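Local coordinates for pectate lyase (Cellvibrio cellulosa, PDB 1GXM), which cleaves the polygalacturonate chains of pectin by anti-beta-elimination, through this family 10 polysaccharide lyase catalytic module of a longer protein, at residues R36-L41 with E79-L83; S42-N47 with N61-E67; G48-N53 with T70-T76; T113-P117 with M137-L141; G125-H129 with K204-A208. All coordinates share one frame; numbering follows the deposited sequence.

The five contacts follow the catalytic module from helix 37-42 onward. Contacts 1, 2 and 3 lie on one side of the chain's centre, with centres 11 to 12 Å apart. Contact 1 pairs helices 37-42 and 77-90; contacts 2 and 3 tie down the connection between them, and their segments alternate in sequence. Trp50 joins contact 3 to contact 1, packing on Glu79 and Leu83. Contact 4, on helix 136-148, is about 13 Å from contact 3 between centres and touches it through Ile71. Contact 5, about 15 Å from contact 4 between centres, meets it at Pro117, their segments likewise alternating. Contacts 1 and 4 are buried on helices, 2 and 5 are surface loops, and 3 is partly buried.

Contact 1 of 5, residues R36-L41 with E79-L83; sequences RADVVL and EMVFL
Two helices of the alpha-helical part of the catalytic module, 37-42 and 77-90, pack here in a largely antiparallel sense: the axes of their short segments approach to 10.5 Å at a signed crossing angle of -142°. Val40 sits at the middle and splits its two methyls between different neighbours. CG1, held anti to the backbone N (chi1 174°), reaches the aliphatic part of Glu79, with CG1 3.5 Å from Glu79 CG. CG2 turns to the Phe82 ring, 3.8 Å from its CE2. That same ring corner meets backbone, Phe82 CE2 lying 3.8 Å from Ala37 CA, while Trp32 packs edge-to-face with the ring. The two methyls of Leu83 divide between neighbours: CD2 is 4.1 Å from Ala37 CB, and CD1 is 4.3 Å from Leu41 CD1. The carboxylate of Glu79 takes no part in the apolar seam, since its chain bends at chi2 (88°) and OE2 bonds to Tyr56 OH and to a bound glycerol, probably from the crystallisation liquor. No hydrogen bond crosses between the segments, so cohesion comes from dispersion and the burial of apolar surface, with the carboxylate of Glu79 turned to polar partners.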
# COMPACT_ATOMS: atom_id res chain seq x y z
N ARG A 36 8.80 -16.15 -17.33
CA ARG A 36 7.36 -16.03 -17.07
C ARG A 36 6.77 -14.78 -17.67
O ARG A 36 5.59 -14.56 -17.53
CB ARG A 36 7.07 -16.02 -15.56
CG ARG A 36 7.57 -17.26 -14.78
CD ARG A 36 7.49 -18.60 -15.51
NE ARG A 36 6.20 -19.27 -15.35
CZ ARG A 36 5.67 -20.14 -16.21
NH1 ARG A 36 6.30 -20.45 -17.35
NH2 ARG A 36 4.47 -20.69 -15.95
N ALA A 37 7.56 -13.96 -18.35
CA ALA A 37 7.06 -12.69 -18.87
C ALA A 37 5.86 -12.85 -19.78
O ALA A 37 4.94 -12.06 -19.72
CB ALA A 37 8.18 -11.93 -19.60
N ASP A 38 5.90 -13.84 -20.67
CA ASP A 38 4.79 -14.03 -21.60
C ASP A 38 3.55 -14.51 -20.87
O ASP A 38 2.43 -14.11 -21.22
CB ASP A 38 5.15 -15.04 -22.70
CG ASP A 38 6.02 -14.44 -23.77
OD1 ASP A 38 6.27 -13.23 -23.73
OD2 ASP A 38 6.45 -15.14 -24.71
N VAL A 39 3.73 -15.36 -19.88
CA VAL A 39 2.61 -15.81 -19.06
C VAL A 39 2.00 -14.60 -18.36
O VAL A 39 0.80 -14.36 -18.49
CB VAL A 39 3.02 -16.87 -18.03
CG1 VAL A 39 1.87 -17.21 -17.07
CG2 VAL A 39 3.46 -18.12 -18.75
N VAL A 40 2.81 -13.82 -17.68
CA VAL A 40 2.30 -12.62 -17.01
C VAL A 40 1.57 -11.72 -17.98
O VAL A 40 0.47 -11.27 -17.73
CB VAL A 40 3.43 -11.86 -16.30
CG1 VAL A 40 2.94 -10.54 -15.74
CG2 VAL A 40 4.00 -12.72 -15.22
N LEU A 41 2.20 -11.47 -19.11
CA LEU A 41 1.65 -10.60 -20.12
C LEU A 41 0.25 -11.08 -20.54
O LEU A 41 -0.68 -10.29 -20.74
CB LEU A 41 2.57 -10.57 -21.34
CG LEU A 41 2.09 -9.79 -22.55
CD1 LEU A 41 1.83 -8.31 -22.24
CD2 LEU A 41 3.14 -9.92 -23.63
N GLU A 79 3.05 -6.72 -11.63
CA GLU A 79 3.19 -7.13 -13.03
C GLU A 79 3.76 -6.02 -13.89
O GLU A 79 4.62 -6.26 -14.75
CB GLU A 79 1.83 -7.57 -13.61
CG GLU A 79 1.32 -8.89 -13.09
CD GLU A 79 0.50 -8.80 -11.83
OE1 GLU A 79 0.57 -7.77 -11.13
OE2 GLU A 79 -0.21 -9.76 -11.53
N MET A 80 3.32 -4.79 -13.68
CA MET A 80 3.76 -3.71 -14.56
C MET A 80 5.23 -3.35 -14.31
O MET A 80 5.94 -3.01 -15.26
CB MET A 80 2.84 -2.50 -14.52
CG MET A 80 3.19 -1.50 -13.48
SD MET A 80 1.78 -0.59 -13.07
CE MET A 80 1.95 0.83 -14.13
N VAL A 81 5.68 -3.44 -13.06
CA VAL A 81 7.06 -3.12 -12.75
C VAL A 81 7.93 -4.22 -13.37
O VAL A 81 8.94 -3.95 -14.01
CB VAL A 81 7.28 -3.01 -11.24
CG1 VAL A 81 8.76 -2.95 -10.90
CG2 VAL A 81 6.56 -1.78 -10.69
N PHE A 82 7.53 -5.46 -13.15
CA PHE A 82 8.19 -6.61 -13.73
C PHE A 82 8.31 -6.51 -15.24
O PHE A 82 9.40 -6.66 -15.80
CB PHE A 82 7.43 -7.86 -13.31
CG PHE A 82 7.86 -9.09 -14.02
CD1 PHE A 82 9.12 -9.63 -13.82
CD2 PHE A 82 6.98 -9.72 -14.89
CE1 PHE A 82 9.49 -10.79 -14.50
CE2 PHE A 82 7.34 -10.85 -15.55
CZ PHE A 82 8.58 -11.40 -15.35
N LEU A 83 7.22 -6.21 -15.92
CA LEU A 83 7.28 -6.18 -17.38
C LEU A 83 8.05 -4.96 -17.87
O LEU A 83 8.64 -4.99 -18.94
CB LEU A 83 5.89 -6.22 -18.00
CG LEU A 83 5.13 -7.53 -17.83
CD1 LEU A 83 3.83 -7.47 -18.54
CD2 LEU A 83 5.95 -8.70 -18.30

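Contact 2 of 5, residues S42-N47 with N61-E67; sequences SYQQNN and NGGGGNE
Ser42 OG receives the backbone N-H of Gly62 in a nearly straight bond, 2.7 Å from Ser42 OG to Gly62 N with 165° at the hydrogen. Next along, Ser42 O takes the N-H of Gly64, and Gly62 CA lies over one face of the Tyr43 ring, 3.7 Å from its centroid, as a CH-pi contact. Gln45 supplies the middle of the interface. Its chain bends at chi2 (-59°), bringing the amide back against the glycine-rich run 61-67, where OE1 accepts from Glu67 N at 3.0 Å, in the carbonyl plane and on a lone pair. The other end of the amide, NE2, bonds to Tyr43 O at 2.8 Å and weakly to Gly64 O. Beyond it, Asn46 N donates to Gly65 O at 2.8 Å. One water closes the far end, accepting from Asn47 N and donating to Glu67 O.

The second shell sets these groups in place. Ser42 OG also bonds to Val39 O of helix 37-42, Tyr43 OH bonds to Gly60 O, and Asn47 OD1 bonds to Gly49 N. Pro51 packs against Gln45.

Glycine suits this close approach: Gly62 and Gly65 come too near Tyr43 CE1 and Gln45 OE1 for a beta carbon to fit. Separately, Gly64 has positive phi, and Gly65 has backbone angles that strongly favour glycine. Two irregular segments running within 17° of each other are thus joined without a regular sheet, by two backbone bonds and by side-chain bonds from Ser42 and Gln45, with the buried amide of Gln45 bonded at both its oxygen and its nitrogen.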
# COMPACT_ATOMS: atom_id res chain seq x y z
N SER A 42 0.12 -12.39 -20.67
CA SER A 42 -1.07 -13.00 -21.24
C SER A 42 -2.30 -12.91 -20.34
O SER A 42 -3.39 -13.17 -20.82
CB SER A 42 -0.81 -14.46 -21.59
OG SER A 42 -0.73 -15.25 -20.43
N TYR A 43 -2.13 -12.52 -19.07
CA TYR A 43 -3.27 -12.33 -18.17
C TYR A 43 -3.68 -10.88 -18.01
O TYR A 43 -4.64 -10.60 -17.31
CB TYR A 43 -2.98 -12.94 -16.80
CG TYR A 43 -3.03 -14.43 -16.87
CD1 TYR A 43 -4.24 -15.10 -16.75
CD2 TYR A 43 -1.90 -15.17 -17.13
CE1 TYR A 43 -4.31 -16.48 -16.86
CE2 TYR A 43 -1.96 -16.55 -17.26
CZ TYR A 43 -3.17 -17.19 -17.14
OH TYR A 43 -3.25 -18.57 -17.28
N GLN A 44 -2.98 -9.95 -18.64
CA GLN A 44 -3.39 -8.57 -18.59
C GLN A 44 -4.77 -8.43 -19.20
O GLN A 44 -5.05 -8.95 -20.28
CB GLN A 44 -2.39 -7.68 -19.31
CG GLN A 44 -2.57 -6.23 -18.95
CD GLN A 44 -1.55 -5.32 -19.61
OE1 GLN A 44 -0.92 -5.71 -20.59
NE2 GLN A 44 -1.37 -4.13 -19.05
N GLN A 45 -5.64 -7.74 -18.51
CA GLN A 45 -6.99 -7.49 -18.99
C GLN A 45 -6.95 -6.40 -20.03
O GLN A 45 -5.98 -5.67 -20.17
CB GLN A 45 -7.91 -7.10 -17.84
CG GLN A 45 -7.94 -8.14 -16.72
CD GLN A 45 -8.41 -9.50 -17.19
OE1 GLN A 45 -9.60 -9.73 -17.33
NE2 GLN A 45 -7.47 -10.41 -17.38
N ASN A 46 -8.05 -6.28 -20.77
CA ASN A 46 -8.16 -5.28 -21.83
C ASN A 46 -7.95 -3.88 -21.29
O ASN A 46 -7.37 -3.02 -21.95
CB ASN A 46 -9.51 -5.39 -22.53
CG ASN A 46 -9.66 -6.69 -23.31
OD1 ASN A 46 -8.71 -7.19 -23.87
ND2 ASN A 46 -10.85 -7.24 -23.30
N ASN A 47 -8.40 -3.66 -20.06
CA ASN A 47 -8.28 -2.33 -19.45
C ASN A 47 -6.87 -1.96 -19.00
O ASN A 47 -6.64 -0.84 -18.61
CB ASN A 47 -9.27 -2.17 -18.31
CG ASN A 47 -9.08 -3.19 -17.22
OD1 ASN A 47 -8.00 -3.67 -16.96
ND2 ASN A 47 -10.17 -3.50 -16.55
N ASN A 61 -0.22 -19.76 -20.52
CA ASN A 61 -0.71 -18.46 -20.93
C ASN A 61 -2.22 -18.38 -20.78
O ASN A 61 -2.94 -19.35 -20.98
CB ASN A 61 -0.37 -18.17 -22.38
CG ASN A 61 1.04 -17.70 -22.58
OD1 ASN A 61 1.93 -17.92 -21.74
ND2 ASN A 61 1.27 -17.04 -23.71
N GLY A 62 -2.66 -17.18 -20.47
CA GLY A 62 -4.07 -16.86 -20.37
C GLY A 62 -4.61 -16.34 -21.68
O GLY A 62 -3.98 -16.41 -22.74
N GLY A 63 -5.82 -15.82 -21.61
CA GLY A 63 -6.51 -15.27 -22.76
C GLY A 63 -6.92 -13.83 -22.53
O GLY A 63 -7.88 -13.34 -23.13
N GLY A 64 -6.14 -13.14 -21.70
CA GLY A 64 -6.43 -11.77 -21.38
C GLY A 64 -7.69 -11.75 -20.55
O GLY A 64 -7.82 -12.47 -19.56
N GLY A 65 -8.63 -10.93 -20.97
CA GLY A 65 -9.90 -10.86 -20.30
C GLY A 65 -10.46 -9.46 -20.26
O GLY A 65 -9.77 -8.50 -20.59
N ASN A 66 -11.70 -9.34 -19.82
CA ASN A 66 -12.37 -8.06 -19.81
C ASN A 66 -12.88 -7.71 -18.42
O ASN A 66 -13.84 -6.95 -18.27
CB ASN A 66 -13.53 -8.08 -20.80
CG ASN A 66 -13.95 -6.71 -21.19
OD1 ASN A 66 -15.14 -6.36 -21.12
ND2 ASN A 66 -12.99 -5.90 -21.61
N GLU A 67 -12.25 -8.29 -17.42
CA GLU A 67 -12.67 -8.08 -16.05
C GLU A 67 -12.00 -6.84 -15.50
O GLU A 67 -11.09 -6.26 -16.10
CB GLU A 67 -12.33 -9.28 -15.18
CG GLU A 67 -13.13 -10.54 -15.54
CD GLU A 67 -14.66 -10.44 -15.38
OE1 GLU A 67 -15.20 -9.49 -14.76
OE2 GLU A 67 -15.37 -11.34 -15.88
O HOH W 1 -10.61 -5.36 -18.94

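Contact 3 of 5, residues G48-N53 with T70-T76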
# COMPACT_ATOMS: atom_id res chain seq x y z
N GLY A 48 -5.96 -2.91 -19.06
CA GLY A 48 -4.57 -2.74 -18.67
C GLY A 48 -4.21 -3.23 -17.29
O GLY A 48 -3.04 -3.30 -16.95
N GLY A 49 -5.21 -3.51 -16.47
CA GLY A 49 -4.98 -4.07 -15.15
C GLY A 49 -4.86 -5.58 -15.21
O GLY A 49 -5.16 -6.21 -16.22
N TRP A 50 -4.47 -6.16 -14.09
CA TRP A 50 -4.47 -7.59 -13.92
C TRP A 50 -5.46 -8.02 -12.86
O TRP A 50 -5.73 -7.27 -11.92
CB TRP A 50 -3.12 -8.12 -13.47
CG TRP A 50 -2.14 -8.35 -14.58
CD1 TRP A 50 -1.81 -9.54 -15.12
CD2 TRP A 50 -1.32 -7.37 -15.25
NE1 TRP A 50 -0.87 -9.38 -16.10
CE2 TRP A 50 -0.55 -8.06 -16.20
CE3 TRP A 50 -1.20 -5.98 -15.17
CZ2 TRP A 50 0.35 -7.41 -17.03
CZ3 TRP A 50 -0.27 -5.36 -15.97
CH2 TRP A 50 0.48 -6.07 -16.90
N PRO A 51 -5.95 -9.24 -12.97
CA PRO A 51 -6.72 -9.84 -11.89
C PRO A 51 -5.73 -10.27 -10.82
O PRO A 51 -4.53 -10.37 -11.07
CB PRO A 51 -7.39 -11.05 -12.55
CG PRO A 51 -7.01 -11.02 -13.95
CD PRO A 51 -5.77 -10.18 -14.09
N LYS A 52 -6.22 -10.54 -9.62
CA LYS A 52 -5.34 -11.01 -8.56
C LYS A 52 -5.24 -12.53 -8.51
O LYS A 52 -6.04 -13.24 -9.12
CB LYS A 52 -5.76 -10.48 -7.20
CG LYS A 52 -7.11 -10.94 -6.75
CD LYS A 52 -7.36 -10.53 -5.33
CE LYS A 52 -8.70 -10.98 -4.83
NZ LYS A 52 -8.86 -10.54 -3.42
N ASN A 53 -4.23 -12.99 -7.78
CA ASN A 53 -4.13 -14.38 -7.31
C ASN A 53 -3.85 -15.41 -8.40
O ASN A 53 -4.08 -16.59 -8.21
CB ASN A 53 -5.39 -14.81 -6.55
CG ASN A 53 -5.64 -13.99 -5.30
OD1 ASN A 53 -4.76 -13.30 -4.79
ND2 ASN A 53 -6.87 -14.06 -4.81
N THR A 70 -7.19 -5.01 -10.65
CA THR A 70 -7.10 -4.79 -9.23
C THR A 70 -5.69 -4.47 -8.81
O THR A 70 -4.73 -4.85 -9.45
CB THR A 70 -7.66 -6.00 -8.46
OG1 THR A 70 -7.69 -5.70 -7.06
CG2 THR A 70 -6.82 -7.22 -8.59
N ILE A 71 -5.60 -3.74 -7.70
CA ILE A 71 -4.34 -3.51 -7.02
C ILE A 71 -4.28 -4.25 -5.68
O ILE A 71 -3.39 -4.01 -4.87
CB ILE A 71 -4.07 -2.01 -6.83
CG1 ILE A 71 -5.20 -1.34 -6.09
CG2 ILE A 71 -3.87 -1.36 -8.19
CD1 ILE A 71 -4.85 0.06 -5.59
N ASP A 72 -5.20 -5.18 -5.48
CA ASP A 72 -5.14 -6.02 -4.30
C ASP A 72 -4.08 -7.10 -4.47
O ASP A 72 -3.80 -7.56 -5.57
CB ASP A 72 -6.48 -6.64 -4.02
CG ASP A 72 -6.55 -7.30 -2.67
OD1 ASP A 72 -5.83 -6.88 -1.72
OD2 ASP A 72 -7.29 -8.26 -2.51
N ASN A 73 -3.50 -7.52 -3.35
CA ASN A 73 -2.53 -8.61 -3.36
C ASN A 73 -1.41 -8.40 -4.39
O ASN A 73 -0.99 -9.35 -5.05
CB ASN A 73 -3.22 -9.96 -3.55
CG ASN A 73 -2.37 -11.14 -3.05
OD1 ASN A 73 -1.46 -10.96 -2.23
ND2 ASN A 73 -2.66 -12.34 -3.55
N GLY A 74 -0.96 -7.16 -4.51
CA GLY A 74 0.14 -6.78 -5.38
C GLY A 74 -0.20 -6.79 -6.85
O GLY A 74 0.66 -6.55 -7.68
N ALA A 75 -1.44 -7.07 -7.20
CA ALA A 75 -1.81 -7.16 -8.60
C ALA A 75 -1.65 -5.82 -9.29
O ALA A 75 -1.77 -4.76 -8.68
CB ALA A 75 -3.20 -7.67 -8.75
N THR A 76 -1.38 -5.92 -10.59
CA THR A 76 -1.19 -4.83 -11.52
C THR A 76 0.13 -4.12 -11.27
O THR A 76 0.98 -4.04 -12.16
CB THR A 76 -2.37 -3.85 -11.52
OG1 THR A 76 -3.55 -4.56 -11.91
CG2 THR A 76 -2.18 -2.80 -12.63
O HOH W 2 -2.22 -10.92 -7.12
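Neither segment forms a regular helix, and the two chains come closest at Trp50 and Thr76, whose CA atoms are 4.9 Å apart, and again at Lys52 and Ala75. One backbone bond crosses: Thr70 N donates to Trp50 O at 3.0 Å.

Thr76 OG1 makes a second crossing bond. It accepts the N-H of Trp50 at 2.9 Å and 178°, an almost perfectly straight approach, and donates to Thr70 O, so one hydroxyl links Trp50 to both ends of the 70-76 turn. Its chi1 of -60° puts OG1 beside its own backbone N, while the CA of Thr76 meets Trp50 CE3 obliquely. The indole nitrogen of Trp50 bonds in turn to Val40 O. Further along, Ala75 CB rests 3.8 Å from Pro51 O, and Thr70 CG2 lies 3.7 Å from Lys52 CB.

Lys52, extended beyond CG, carries its ammonium group to the carboxylate of Asp72 in a salt bridge, NZ to OD2 2.9 Å, met nearly along the C-O bond. Beside it, Asn73 ND2 donates to Asn53 OD1 at 2.6 Å, with the two amide planes 69° apart, and a water links Asn53 N to Asn73 O.

Thr70 OG1 accepts from Asp72 N, an ST turn, and also bonds to Gln118 O. The arrangement is a compact turn leading from strand 69-70 to Thr76, at the N-cap position of helix 77-90, though its side chain makes no capping bond, its hydroxyl being used for Trp50 N and Thr70 O; the preceding connection is bonded across this turn.

Contact 4 of 5, residues T113-P117 with M137-L141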
# COMPACT_ATOMS: atom_id res chain seq x y z
N THR A 113 -10.45 13.05 -6.71
CA THR A 113 -9.79 13.39 -5.46
C THR A 113 -8.38 12.84 -5.33
O THR A 113 -7.67 13.15 -4.40
CB THR A 113 -10.57 12.81 -4.31
OG1 THR A 113 -10.64 11.40 -4.48
CG2 THR A 113 -12.00 13.32 -4.26
N GLY A 114 -8.00 11.95 -6.23
CA GLY A 114 -6.73 11.26 -6.16
C GLY A 114 -6.81 9.84 -5.61
O GLY A 114 -5.84 9.11 -5.73
N ALA A 115 -7.92 9.46 -5.02
CA ALA A 115 -8.09 8.13 -4.48
C ALA A 115 -7.91 7.09 -5.57
O ALA A 115 -8.36 7.27 -6.70
CB ALA A 115 -9.45 7.99 -3.90
N LEU A 116 -7.30 5.96 -5.21
CA LEU A 116 -7.26 4.78 -6.06
C LEU A 116 -8.10 3.68 -5.44
O LEU A 116 -7.89 3.32 -4.28
CB LEU A 116 -5.83 4.26 -6.23
CG LEU A 116 -4.86 5.26 -6.87
CD1 LEU A 116 -3.50 4.66 -7.00
CD2 LEU A 116 -5.33 5.64 -8.23
N PRO A 117 -9.02 3.12 -6.21
CA PRO A 117 -9.86 2.03 -5.74
C PRO A 117 -9.14 0.71 -5.81
O PRO A 117 -8.12 0.56 -6.48
CB PRO A 117 -11.01 2.04 -6.73
CG PRO A 117 -10.37 2.47 -8.00
CD PRO A 117 -9.36 3.50 -7.60
N MET A 137 -2.83 1.51 -2.72
CA MET A 137 -2.75 2.87 -3.20
C MET A 137 -1.33 3.42 -3.07
O MET A 137 -0.84 4.08 -3.98
CB MET A 137 -3.75 3.76 -2.49
CG MET A 137 -3.72 5.18 -2.96
SD MET A 137 -5.18 6.08 -2.44
CE MET A 137 -4.68 7.71 -2.91
N ALA A 138 -0.69 3.20 -1.94
CA ALA A 138 0.62 3.77 -1.72
C ALA A 138 1.62 3.23 -2.73
O ALA A 138 2.43 3.98 -3.25
CB ALA A 138 1.10 3.51 -0.31
N TYR A 139 1.58 1.94 -3.01
CA TYR A 139 2.60 1.36 -3.88
C TYR A 139 2.24 1.64 -5.33
O TYR A 139 3.13 1.79 -6.14
CB TYR A 139 2.84 -0.12 -3.60
CG TYR A 139 3.60 -0.40 -2.32
CD1 TYR A 139 3.93 0.61 -1.39
CD2 TYR A 139 3.96 -1.70 -2.01
CE1 TYR A 139 4.61 0.30 -0.21
CE2 TYR A 139 4.63 -2.00 -0.86
CZ TYR A 139 4.95 -0.99 0.04
OH TYR A 139 5.63 -1.29 1.21
N ALA A 140 0.95 1.74 -5.65
CA ALA A 140 0.55 2.18 -7.00
C ALA A 140 1.07 3.59 -7.27
O ALA A 140 1.57 3.88 -8.35
CB ALA A 140 -0.93 2.14 -7.16
N LEU A 141 0.93 4.47 -6.30
CA LEU A 141 1.44 5.82 -6.46
C LEU A 141 2.94 5.82 -6.57
O LEU A 141 3.51 6.64 -7.27
CB LEU A 141 0.99 6.74 -5.32
CG LEU A 141 -0.50 7.00 -5.28
CD1 LEU A 141 -0.85 7.77 -4.05
CD2 LEU A 141 -0.97 7.74 -6.51
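The irregular run 113-117 passes the start of helix 136-148 at its nearest where the CA atoms of Leu116 and Met137 are 5.7 Å apart. Met137 reaches across to the loop backbone, its chain extended throughout (CG anti to the backbone N, chi1 -179°). Its sulfur accepts the N-H of Leu116 in a weak hydrogen bond, 3.5 Å from Leu116 N to Met137 SD with 163° at the hydrogen. The terminal methyl reaches further back along the loop, Met137 CE lying 3.8 Å from Ala115 CA and 3.4 Å from Gly114 O. Leu116 returns the contact, crossing Met137 at about a right angle, with CB 4.0 Å from Met137 CG. Its CD1 branch passes on to the next helical turn, 3.6 Å from Ala140 CB and 4.0 Å from Leu141 CD2. All the touching residues are buried.

Tyr177 of helix 161-181 packs on both Met137 and Ala115, while Phe225 of helix 219-226 packs on Leu141. Both Leu116 and Met137 also form backbone hydrogen bonds with Thr131, which holds the two segments to one common residue. This is interior packing of a loop on a helix: the connection from helix 93-109 to strand 119-120 is seated against the first turns of helix 136-148 in the core of the catalytic module.

Contact 5 of 5, residues G125-H129 with K204-A208; sequences GYSDH and KKARA
Two rings of the 125-129 segment each present a face to the loop 204-208. Over the imidazole of His129 lies the aliphatic part of Lys204: CG sits 3.6 Å from the ring centroid and only 10° off the normal, a CH-pi contact centred on the ring, and the bend of the lysine chain at chi2 (-66°) carries CD over CE1. At the edge of the same ring, in plane, a water lies 2.9 Å from His129 NE2 and donates to Lys205 O. The phenol of Tyr126 takes Ala206 over one face, CB 3.9 Å from its centroid, with Ala206 C above the rim. At the hydroxyl end, Tyr126 OH lies 3.4 Å from Arg207 CG, the ring and guanidinium planes being 38° apart.

The charged ends lead elsewhere: Lys204 NZ pairs with Asp200, and Arg207 NH2 with Glu210. His129 ND1 bonds to a bound glycerol, probably from the crystallisation liquor, and Gln195 of strand 195-196 packs on His129. No direct hydrogen bond joins the segments. The arrangement is a surface meeting of two loops, one with a 3-10 turn at 126-128, made by ring faces on aliphatic and backbone atoms and bridged by one water.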
# COMPACT_ATOMS: atom_id res chain seq x y z
N GLY A 125 -19.33 -1.65 -3.40
CA GLY A 125 -18.92 -2.02 -2.07
C GLY A 125 -17.57 -1.44 -1.72
O GLY A 125 -17.10 -0.47 -2.33
N TYR A 126 -16.92 -2.07 -0.75
CA TYR A 126 -15.74 -1.47 -0.16
C TYR A 126 -14.58 -1.40 -1.13
O TYR A 126 -13.69 -0.61 -0.96
CB TYR A 126 -15.32 -2.17 1.11
CG TYR A 126 -14.69 -3.54 0.90
CD1 TYR A 126 -13.35 -3.66 0.58
CD2 TYR A 126 -15.41 -4.71 1.06
CE1 TYR A 126 -12.76 -4.88 0.40
CE2 TYR A 126 -14.84 -5.96 0.87
CZ TYR A 126 -13.49 -6.02 0.54
OH TYR A 126 -12.86 -7.23 0.35
N SER A 127 -14.59 -2.22 -2.16
CA SER A 127 -13.58 -2.17 -3.19
C SER A 127 -13.48 -0.83 -3.89
O SER A 127 -12.46 -0.53 -4.47
CB SER A 127 -13.82 -3.30 -4.21
OG SER A 127 -13.38 -4.51 -3.63
N ASP A 128 -14.54 -0.03 -3.85
CA ASP A 128 -14.54 1.28 -4.49
C ASP A 128 -13.77 2.32 -3.68
O ASP A 128 -13.44 3.38 -4.19
CB ASP A 128 -15.97 1.81 -4.65
CG ASP A 128 -16.78 1.07 -5.65
OD1 ASP A 128 -16.30 0.09 -6.27
OD2 ASP A 128 -17.96 1.43 -5.83
N HIS A 129 -13.56 2.05 -2.39
CA HIS A 129 -12.92 3.01 -1.52
C HIS A 129 -11.48 3.24 -1.93
O HIS A 129 -10.87 2.40 -2.58
CB HIS A 129 -12.96 2.57 -0.07
CG HIS A 129 -14.33 2.51 0.52
ND1 HIS A 129 -15.30 3.44 0.24
CD2 HIS A 129 -14.88 1.61 1.37
CE1 HIS A 129 -16.40 3.12 0.90
NE2 HIS A 129 -16.17 2.02 1.60
N LYS A 204 -13.34 4.10 6.44
CA LYS A 204 -14.40 3.17 6.08
C LYS A 204 -14.07 1.77 6.56
O LYS A 204 -12.92 1.45 6.88
CB LYS A 204 -14.58 3.10 4.56
CG LYS A 204 -14.90 4.42 3.93
CD LYS A 204 -16.26 4.99 4.32
CE LYS A 204 -16.46 6.30 3.66
NZ LYS A 204 -17.77 6.95 4.04
N LYS A 205 -15.09 0.93 6.59
CA LYS A 205 -14.93 -0.50 6.79
C LYS A 205 -14.59 -1.16 5.46
O LYS A 205 -14.77 -0.59 4.38
CB LYS A 205 -16.23 -1.15 7.28
CG LYS A 205 -16.91 -0.50 8.47
CD LYS A 205 -18.20 -1.25 8.86
CE LYS A 205 -19.10 -0.50 9.83
NZ LYS A 205 -18.56 -0.46 11.21
N ALA A 206 -14.09 -2.39 5.54
CA ALA A 206 -13.91 -3.23 4.37
C ALA A 206 -14.67 -4.52 4.61
O ALA A 206 -15.91 -4.49 4.67
CB ALA A 206 -12.44 -3.43 4.03
N ARG A 207 -13.96 -5.62 4.81
CA ARG A 207 -14.61 -6.87 5.16
C ARG A 207 -15.18 -6.76 6.57
O ARG A 207 -14.98 -5.78 7.26
CB ARG A 207 -13.65 -8.04 4.98
CG ARG A 207 -13.29 -8.20 3.53
CD ARG A 207 -12.23 -9.21 3.24
NE ARG A 207 -10.95 -8.74 3.72
CZ ARG A 207 -9.80 -9.35 3.48
NH1 ARG A 207 -9.78 -10.46 2.76
NH2 ARG A 207 -8.67 -8.86 3.97
N ALA A 208 -15.92 -7.78 6.98
CA ALA A 208 -16.68 -7.67 8.22
C ALA A 208 -15.81 -7.33 9.42
O ALA A 208 -16.23 -6.60 10.31
CB ALA A 208 -17.43 -8.94 8.49
O HOH W 3 -17.26 -0.12 3.19